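Local coordinates for integrase (Bovine immunodeficiency virus, PDB 3KKS), which probably inserts viral DNA into the host genome, its catalytic core domain holding the active site in retroviral integrases, at residues T15-V19 against A30-E36; D101-L106 against A123-L127. All coordinates share one frame. Residue numbers count along the deposited sequence, not the author numbering.

In the fold
Along the chain, interaction 1 is complete before interaction 2 begins. The first pairs strands 15-22 and 28-33, a beta hairpin at one edge of the five-stranded mixed sheet (order 3-2-1-4-5) of this RNase H-like core. The second crosses helices 89-109 and 116-129, which pack on one face of that hairpin. Their centres lie about 15 Å apart, yet the two contacts touch: A30 N is 3.8 Å from L124 CD1, V19 CG2 4.0 Å from L102 CD2, and I17 CD1 4.1 Å from L106 CD2. The hairpin face bearing I17, V19, A30 and V32 and the side of the helix pair bearing L102, L106 and L124 thus share one hydrophobic layer, joining sheet to helices within a single domain.

Interaction 1 (T15-V19 against A30-E36); sequences TIIWV and AQVIPEE
Build T15-V19 and A30-I33 as extended, antiparallel strands of a beta hairpin, their short axes 4.5 Å apart at closest and 146° between directions; the chain runs on through P34-E36. I17 faces V32 (CA-CA 4.4 Å) and V19 faces A30 (4.2 Å) as non-hydrogen-bonded pairs. Between them W18 and Q31 form the hydrogen-bonded pair, W18 N to Q31 O at 2.8 Å and Q31 N to W18 O at 2.9 Å. I33 N reaches I16 O at 3.1 Å, while a water accepts from I16 N (2.9 Å) and donates to I33 O (2.6 Å).

I17 (m, t) and V19 (t) share a face with A30 and V32 (t): I17 CG2 lies 3.9 Å and V19 CG2 4.0 Å from A30 CB, and I17 CG1 meets V32 CG2 at 4.1 Å. Helices 89-109 and 116-129 cover this side. On the other, I16 (m, t) extends along P34-E36, with CD1 3.6 Å from E35 CA and CG2 3.7 Å from CG of E36 (m, t). I33 (p, t) brings CG1 to 3.8 Å from I16 CG2; W18, with chi1 t and chi2 79°, has CB 4.3 Å from I33 CG2. Q31, chi1 at -139° between wells, starts on the W18 face, its end leading away. C44 of helix 38-51 touches both W18 and I33.

Such a hairpin belongs to the RNase H-like fold of integrase cores. Backbone bonds set the register, and aliphatic contacts on both faces let this edge of the sheet pack between helices.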
ATOM      1  N   THR A  15       8.097  -5.967  14.041  1.00 38.01           N
ATOM      2  CA  THR A  15       8.288  -5.022  12.958  1.00 36.41           C
ATOM      3  C   THR A  15       7.000  -4.324  12.540  1.00 33.74           C
ATOM      4  O   THR A  15       5.949  -4.951  12.427  1.00 35.24           O
ATOM      5  CB  THR A  15       8.896  -5.710  11.741  1.00 36.97           C
ATOM      6  OG1 THR A  15       7.940  -6.614  11.199  1.00 40.28           O
ATOM      7  CG2 THR A  15      10.145  -6.491  12.129  1.00 37.42           C
ATOM      8  N   ILE A  16       7.090  -3.012  12.341  1.00 31.58           N
ATOM      9  CA  ILE A  16       5.947  -2.214  11.910  1.00 30.70           C
ATOM     10  C   ILE A  16       6.022  -2.145  10.387  1.00 29.87           C
ATOM     11  O   ILE A  16       7.103  -1.971   9.826  1.00 30.23           O
ATOM     12  CB  ILE A  16       6.013  -0.755  12.425  1.00 31.07           C
ATOM     13  CG1 ILE A  16       6.272  -0.718  13.935  1.00 30.26           C
ATOM     14  CG2 ILE A  16       4.703  -0.041  12.099  1.00 31.91           C
ATOM     15  CD1 ILE A  16       6.422   0.700  14.484  1.00 29.45           C
ATOM     16  N   ILE A  17       4.887  -2.263   9.711  1.00 26.87           N
ATOM     17  CA  ILE A  17       4.906  -2.213   8.254  1.00 25.83           C
ATOM     18  C   ILE A  17       3.833  -1.302   7.671  1.00 24.43           C
ATOM     19  O   ILE A  17       2.639  -1.524   7.878  1.00 23.53           O
ATOM     20  CB  ILE A  17       4.734  -3.630   7.653  1.00 25.58           C
ATOM     21  CG1 ILE A  17       5.940  -4.498   8.019  1.00 24.87           C
ATOM     22  CG2 ILE A  17       4.591  -3.547   6.132  1.00 26.80           C
ATOM     23  CD1 ILE A  17       5.752  -5.974   7.705  1.00 24.60           C
ATOM     24  N   TRP A  18       4.275  -0.265   6.965  1.00 21.93           N
ATOM     25  CA  TRP A  18       3.372   0.667   6.303  1.00 21.53           C
ATOM     26  C   TRP A  18       2.894  -0.059   5.049  1.00 21.13           C
ATOM     27  O   TRP A  18       3.705  -0.623   4.316  1.00 21.86           O
ATOM     28  CB  TRP A  18       4.123   1.927   5.898  1.00 20.76           C
ATOM     29  CG  TRP A  18       3.269   2.954   5.235  1.00 21.92           C
ATOM     30  CD1 TRP A  18       2.408   3.828   5.846  1.00 20.41           C
ATOM     31  CD2 TRP A  18       3.216   3.256   3.836  1.00 22.21           C
ATOM     32  NE1 TRP A  18       1.834   4.655   4.914  1.00 24.20           N
ATOM     33  CE2 TRP A  18       2.314   4.328   3.668  1.00 23.43           C
ATOM     34  CE3 TRP A  18       3.854   2.722   2.702  1.00 23.46           C
ATOM     35  CZ2 TRP A  18       2.028   4.888   2.418  1.00 25.34           C
ATOM     36  CZ3 TRP A  18       3.569   3.283   1.447  1.00 25.52           C
ATOM     37  CH2 TRP A  18       2.667   4.355   1.322  1.00 23.35           C
ATOM     38  N   VAL A  19       1.589  -0.038   4.797  1.00 22.46           N
ATOM     39  CA  VAL A  19       1.017  -0.727   3.645  1.00 20.68           C
ATOM     40  C   VAL A  19       0.058   0.128   2.825  1.00 21.80           C
ATOM     41  O   VAL A  19      -0.871   0.729   3.358  1.00 23.40           O
ATOM     42  CB  VAL A  19       0.245  -1.993   4.103  1.00 22.79           C
ATOM     43  CG1 VAL A  19      -0.401  -2.685   2.899  1.00 21.72           C
ATOM     44  CG2 VAL A  19       1.183  -2.949   4.836  1.00 19.29           C
ATOM     45  N   ALA A  30       4.336  -1.966   0.215  1.00 21.42           N
ATOM     46  CA  ALA A  30       4.549  -1.971   1.657  1.00 23.26           C
ATOM     47  C   ALA A  30       5.994  -1.650   1.952  1.00 23.79           C
ATOM     48  O   ALA A  30       6.854  -1.795   1.084  1.00 23.43           O
ATOM     49  CB  ALA A  30       4.175  -3.340   2.249  1.00 19.36           C
ATOM     50  N   GLN A  31       6.262  -1.232   3.182  1.00 24.64           N
ATOM     51  CA  GLN A  31       7.616  -0.860   3.566  1.00 26.95           C
ATOM     52  C   GLN A  31       7.751  -0.999   5.074  1.00 25.44           C
ATOM     53  O   GLN A  31       6.853  -0.598   5.807  1.00 25.30           O
ATOM     54  CB  GLN A  31       7.859   0.603   3.185  1.00 29.41           C
ATOM     55  CG  GLN A  31       9.210   0.904   2.590  1.00 39.77           C
ATOM     56  CD  GLN A  31       9.242   0.706   1.085  1.00 43.24           C
ATOM     57  OE1 GLN A  31       9.038  -0.398   0.584  1.00 46.28           O
ATOM     58  NE2 GLN A  31       9.501   1.782   0.357  1.00 45.44           N
ATOM     59  N   VAL A  32       8.853  -1.574   5.540  1.00 25.40           N
ATOM     60  CA  VAL A  32       9.074  -1.692   6.980  1.00 26.55           C
ATOM     61  C   VAL A  32       9.498  -0.309   7.482  1.00 27.18           C
ATOM     62  O   VAL A  32      10.277   0.370   6.819  1.00 28.35           O
ATOM     63  CB  VAL A  32      10.223  -2.664   7.317  1.00 25.58           C
ATOM     64  CG1 VAL A  32      10.504  -2.622   8.819  1.00 26.95           C
ATOM     65  CG2 VAL A  32       9.874  -4.068   6.883  1.00 23.59           C
ATOM     66  N   ILE A  33       8.999   0.113   8.637  1.00 27.92           N
ATOM     67  CA  ILE A  33       9.396   1.416   9.178  1.00 29.60           C
ATOM     68  C   ILE A  33       9.884   1.304  10.636  1.00 32.12           C
ATOM     69  O   ILE A  33       9.412   0.456  11.396  1.00 29.42           O
ATOM     70  CB  ILE A  33       8.245   2.441   9.081  1.00 28.88           C
ATOM     71  CG1 ILE A  33       6.999   1.904   9.772  1.00 25.27           C
ATOM     72  CG2 ILE A  33       7.941   2.748   7.609  1.00 28.79           C
ATOM     73  CD1 ILE A  33       5.859   2.866   9.752  1.00 28.08           C
ATOM     74  N   PRO A  34      10.847   2.160  11.030  1.00 33.60           N
ATOM     75  CA  PRO A  34      11.443   2.203  12.371  1.00 36.22           C
ATOM     76  C   PRO A  34      10.453   2.430  13.502  1.00 37.95           C
ATOM     77  O   PRO A  34      10.572   1.836  14.575  1.00 38.81           O
ATOM     78  CB  PRO A  34      12.446   3.349  12.264  1.00 37.46           C
ATOM     79  CG  PRO A  34      12.829   3.342  10.835  1.00 35.84           C
ATOM     80  CD  PRO A  34      11.490   3.160  10.161  1.00 35.48           C
ATOM     81  N   GLU A  35       9.480   3.299  13.259  1.00 39.43           N
ATOM     82  CA  GLU A  35       8.470   3.619  14.255  1.00 40.24           C
ATOM     83  C   GLU A  35       7.303   4.327  13.577  1.00 40.35           C
ATOM     84  O   GLU A  35       7.469   4.920  12.507  1.00 41.86           O
ATOM     85  CB  GLU A  35       9.081   4.515  15.334  1.00 40.65           C
ATOM     86  CG  GLU A  35       9.887   5.685  14.784  1.00 42.25           C
ATOM     87  CD  GLU A  35      10.458   6.582  15.876  1.00 44.14           C
ATOM     88  OE1 GLU A  35      11.205   7.525  15.540  1.00 45.25           O
ATOM     89  OE2 GLU A  35      10.159   6.349  17.068  1.00 45.81           O
ATOM     90  N   GLU A  36       6.125   4.252  14.190  1.00 39.82           N
ATOM     91  CA  GLU A  36       4.927   4.882  13.637  1.00 40.24           C
ATOM     92  C   GLU A  36       4.889   6.385  13.863  1.00 39.68           C
ATOM     93  O   GLU A  36       4.265   6.862  14.812  1.00 41.34           O
ATOM     94  CB  GLU A  36       3.669   4.265  14.243  1.00 41.37           C
ATOM     95  CG  GLU A  36       3.201   2.992  13.568  1.00 44.03           C
ATOM     96  CD  GLU A  36       1.931   2.454  14.189  1.00 45.26           C
ATOM     97  OE1 GLU A  36       2.010   1.881  15.301  1.00 46.09           O
ATOM     98  OE2 GLU A  36       0.858   2.614  13.568  1.00 45.04           O
TER
HETATM   99  O   HOH W   1       9.740  -1.847  12.560  1.00 37.92           O

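Interaction 2 (D101-L106 against A123-L127)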
ATOM      1  N   ASP A 101      -3.789 -11.513   2.658  1.00 28.84           N
ATOM      2  CA  ASP A 101      -2.937 -12.225   1.718  1.00 28.67           C
ATOM      3  C   ASP A 101      -1.462 -11.883   1.937  1.00 28.91           C
ATOM      4  O   ASP A 101      -0.588 -12.727   1.757  1.00 30.40           O
ATOM      5  CB  ASP A 101      -3.342 -11.875   0.285  1.00 30.49           C
ATOM      6  CG  ASP A 101      -4.695 -12.444  -0.092  1.00 31.83           C
ATOM      7  OD1 ASP A 101      -5.202 -12.110  -1.180  1.00 32.12           O
ATOM      8  OD2 ASP A 101      -5.248 -13.232   0.700  1.00 32.58           O
ATOM      9  N   LEU A 102      -1.192 -10.641   2.318  1.00 26.83           N
ATOM     10  CA  LEU A 102       0.170 -10.205   2.558  1.00 25.69           C
ATOM     11  C   LEU A 102       0.715 -10.931   3.774  1.00 26.53           C
ATOM     12  O   LEU A 102       1.862 -11.386   3.782  1.00 24.42           O
ATOM     13  CB  LEU A 102       0.213  -8.692   2.804  1.00 23.09           C
ATOM     14  CG  LEU A 102       1.614  -8.106   2.974  1.00 24.69           C
ATOM     15  CD1 LEU A 102       2.382  -8.287   1.680  1.00 24.76           C
ATOM     16  CD2 LEU A 102       1.537  -6.625   3.350  1.00 23.10           C
ATOM     17  N   LYS A 103      -0.114 -11.023   4.810  1.00 26.41           N
ATOM     18  CA  LYS A 103       0.283 -11.693   6.033  1.00 27.70           C
ATOM     19  C   LYS A 103       0.514 -13.183   5.781  1.00 27.24           C
ATOM     20  O   LYS A 103       1.380 -13.785   6.406  1.00 28.22           O
ATOM     21  CB  LYS A 103      -0.773 -11.465   7.113  1.00 31.13           C
ATOM     22  CG  LYS A 103      -0.853 -10.004   7.550  1.00 34.52           C
ATOM     23  CD  LYS A 103      -1.975  -9.759   8.549  1.00 39.47           C
ATOM     24  CE  LYS A 103      -2.028  -8.296   8.982  1.00 40.65           C
ATOM     25  NZ  LYS A 103      -0.774  -7.881   9.666  1.00 43.23           N
ATOM     26  N   ASP A 104      -0.234 -13.765   4.849  1.00 26.67           N
ATOM     27  CA  ASP A 104      -0.065 -15.176   4.511  1.00 26.55           C
ATOM     28  C   ASP A 104       1.280 -15.379   3.803  1.00 25.69           C
ATOM     29  O   ASP A 104       1.999 -16.334   4.086  1.00 23.33           O
ATOM     30  CB  ASP A 104      -1.211 -15.652   3.604  1.00 27.48           C
ATOM     31  CG  ASP A 104      -2.554 -15.685   4.325  1.00 32.37           C
ATOM     32  OD1 ASP A 104      -3.608 -15.741   3.642  1.00 32.06           O
ATOM     33  OD2 ASP A 104      -2.554 -15.664   5.576  1.00 33.13           O
ATOM     34  N   ARG A 105       1.623 -14.472   2.888  1.00 24.39           N
ATOM     35  CA  ARG A 105       2.885 -14.579   2.159  1.00 23.49           C
ATOM     36  C   ARG A 105       4.060 -14.352   3.107  1.00 22.56           C
ATOM     37  O   ARG A 105       5.096 -15.013   3.008  1.00 21.04           O
ATOM     38  CB  ARG A 105       2.941 -13.554   1.028  1.00 22.96           C
ATOM     39  CG  ARG A 105       1.871 -13.734  -0.046  1.00 24.99           C
ATOM     40  CD  ARG A 105       2.023 -15.060  -0.785  1.00 26.13           C
ATOM     41  NE  ARG A 105       1.119 -15.136  -1.932  1.00 27.74           N
ATOM     42  CZ  ARG A 105      -0.180 -15.404  -1.851  1.00 27.30           C
ATOM     43  NH1 ARG A 105      -0.733 -15.632  -0.671  1.00 22.44           N
ATOM     44  NH2 ARG A 105      -0.928 -15.430  -2.950  1.00 26.78           N
ATOM     45  N   LEU A 106       3.886 -13.410   4.024  1.00 22.20           N
ATOM     46  CA  LEU A 106       4.904 -13.091   5.014  1.00 24.37           C
ATOM     47  C   LEU A 106       5.184 -14.336   5.845  1.00 25.27           C
ATOM     48  O   LEU A 106       6.336 -14.700   6.071  1.00 26.23           O
ATOM     49  CB  LEU A 106       4.411 -11.950   5.908  1.00 24.55           C
ATOM     50  CG  LEU A 106       5.222 -10.649   6.030  1.00 26.71           C
ATOM     51  CD1 LEU A 106       6.083 -10.419   4.801  1.00 26.91           C
ATOM     52  CD2 LEU A 106       4.273  -9.485   6.243  1.00 26.06           C
ATOM     53  N   ALA A 123       7.076 -11.268  -0.650  1.00 17.08           N
ATOM     54  CA  ALA A 123       5.642 -11.360  -0.416  1.00 19.46           C
ATOM     55  C   ALA A 123       4.890 -10.433  -1.375  1.00 21.18           C
ATOM     56  O   ALA A 123       3.798 -10.769  -1.832  1.00 22.43           O
ATOM     57  CB  ALA A 123       5.313 -10.995   1.029  1.00 17.87           C
ATOM     58  N   LEU A 124       5.481  -9.275  -1.684  1.00 19.55           N
ATOM     59  CA  LEU A 124       4.851  -8.306  -2.581  1.00 19.59           C
ATOM     60  C   LEU A 124       4.929  -8.744  -4.039  1.00 19.23           C
ATOM     61  O   LEU A 124       4.000  -8.532  -4.809  1.00 19.73           O
ATOM     62  CB  LEU A 124       5.503  -6.927  -2.415  1.00 18.91           C
ATOM     63  CG  LEU A 124       5.232  -6.281  -1.051  1.00 20.40           C
ATOM     64  CD1 LEU A 124       6.192  -5.127  -0.795  1.00 19.26           C
ATOM     65  CD2 LEU A 124       3.782  -5.799  -1.015  1.00 20.57           C
ATOM     66  N   VAL A 125       6.055  -9.333  -4.414  1.00 17.82           N
ATOM     67  CA  VAL A 125       6.257  -9.831  -5.763  1.00 20.33           C
ATOM     68  C   VAL A 125       5.224 -10.927  -6.041  1.00 22.29           C
ATOM     69  O   VAL A 125       4.664 -11.020  -7.136  1.00 19.89           O
ATOM     70  CB  VAL A 125       7.662 -10.431  -5.892  1.00 21.01           C
ATOM     71  CG1 VAL A 125       7.759 -11.286  -7.141  1.00 25.10           C
ATOM     72  CG2 VAL A 125       8.684  -9.313  -5.922  1.00 23.38           C
ATOM     73  N   SER A 126       5.001 -11.756  -5.027  1.00 21.26           N
ATOM     74  CA  SER A 126       4.055 -12.859  -5.087  1.00 23.42           C
ATOM     75  C   SER A 126       2.634 -12.349  -5.299  1.00 22.71           C
ATOM     76  O   SER A 126       1.909 -12.834  -6.167  1.00 23.75           O
ATOM     77  CB  SER A 126       4.126 -13.664  -3.776  1.00 24.58           C
ATOM     78  OG  SER A 126       3.093 -14.633  -3.695  1.00 22.45           O
ATOM     79  N   LEU A 127       2.237 -11.377  -4.489  1.00 22.41           N
ATOM     80  CA  LEU A 127       0.902 -10.799  -4.570  1.00 22.88           C
ATOM     81  C   LEU A 127       0.647 -10.049  -5.856  1.00 23.56           C
ATOM     82  O   LEU A 127      -0.422 -10.163  -6.452  1.00 23.59           O
ATOM     83  CB  LEU A 127       0.664  -9.837  -3.403  1.00 23.60           C
ATOM     84  CG  LEU A 127       0.691 -10.436  -1.994  1.00 23.73           C
ATOM     85  CD1 LEU A 127       0.474  -9.343  -0.978  1.00 24.65           C
ATOM     86  CD2 LEU A 127      -0.390 -11.498  -1.870  1.00 22.93           C
TER
HETATM   87  O   HOH W   2       0.619 -15.101  -5.337  1.00 36.49           O
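The D101-L106 part of helix 89-109 crosses the A123-L127 part of helix 116-129, their directions 126° apart and the short axes 9.2 Å apart at closest. D101 offers its CB to L127 CD2 at 3.7 Å, while its carboxylate makes a salt bridge to R131. L102 (t, p) sends CD1 between three side chains: L127 CD1 at 3.4 Å, L124 CD2 at 3.9 Å and A123 CB at 4.0 Å.

The next turn brings R105, where the backbones come nearest, its CA 5.0 Å from that of A123 and the two CB atoms 3.5 Å apart. R105 CG packs 3.7 Å from L127 CD2, a methyl that also lies over one face of the guanidinium. R105 NE donates to S126 OG at 2.7 Å, and a water accepts from R105 NH2 (2.9 Å) and donates to S126 O (2.7 Å). L106 closes the segment, CD1 3.9 Å from A123 CB.

This is a helix-helix crossing of the integrase core, with L102 and L106 resting on strand 15-22 and L124 on strand 28-33. Apolar packing of leucine, alanine and the aliphatic part of R105 gains direction from the R105-S126 bond and the water.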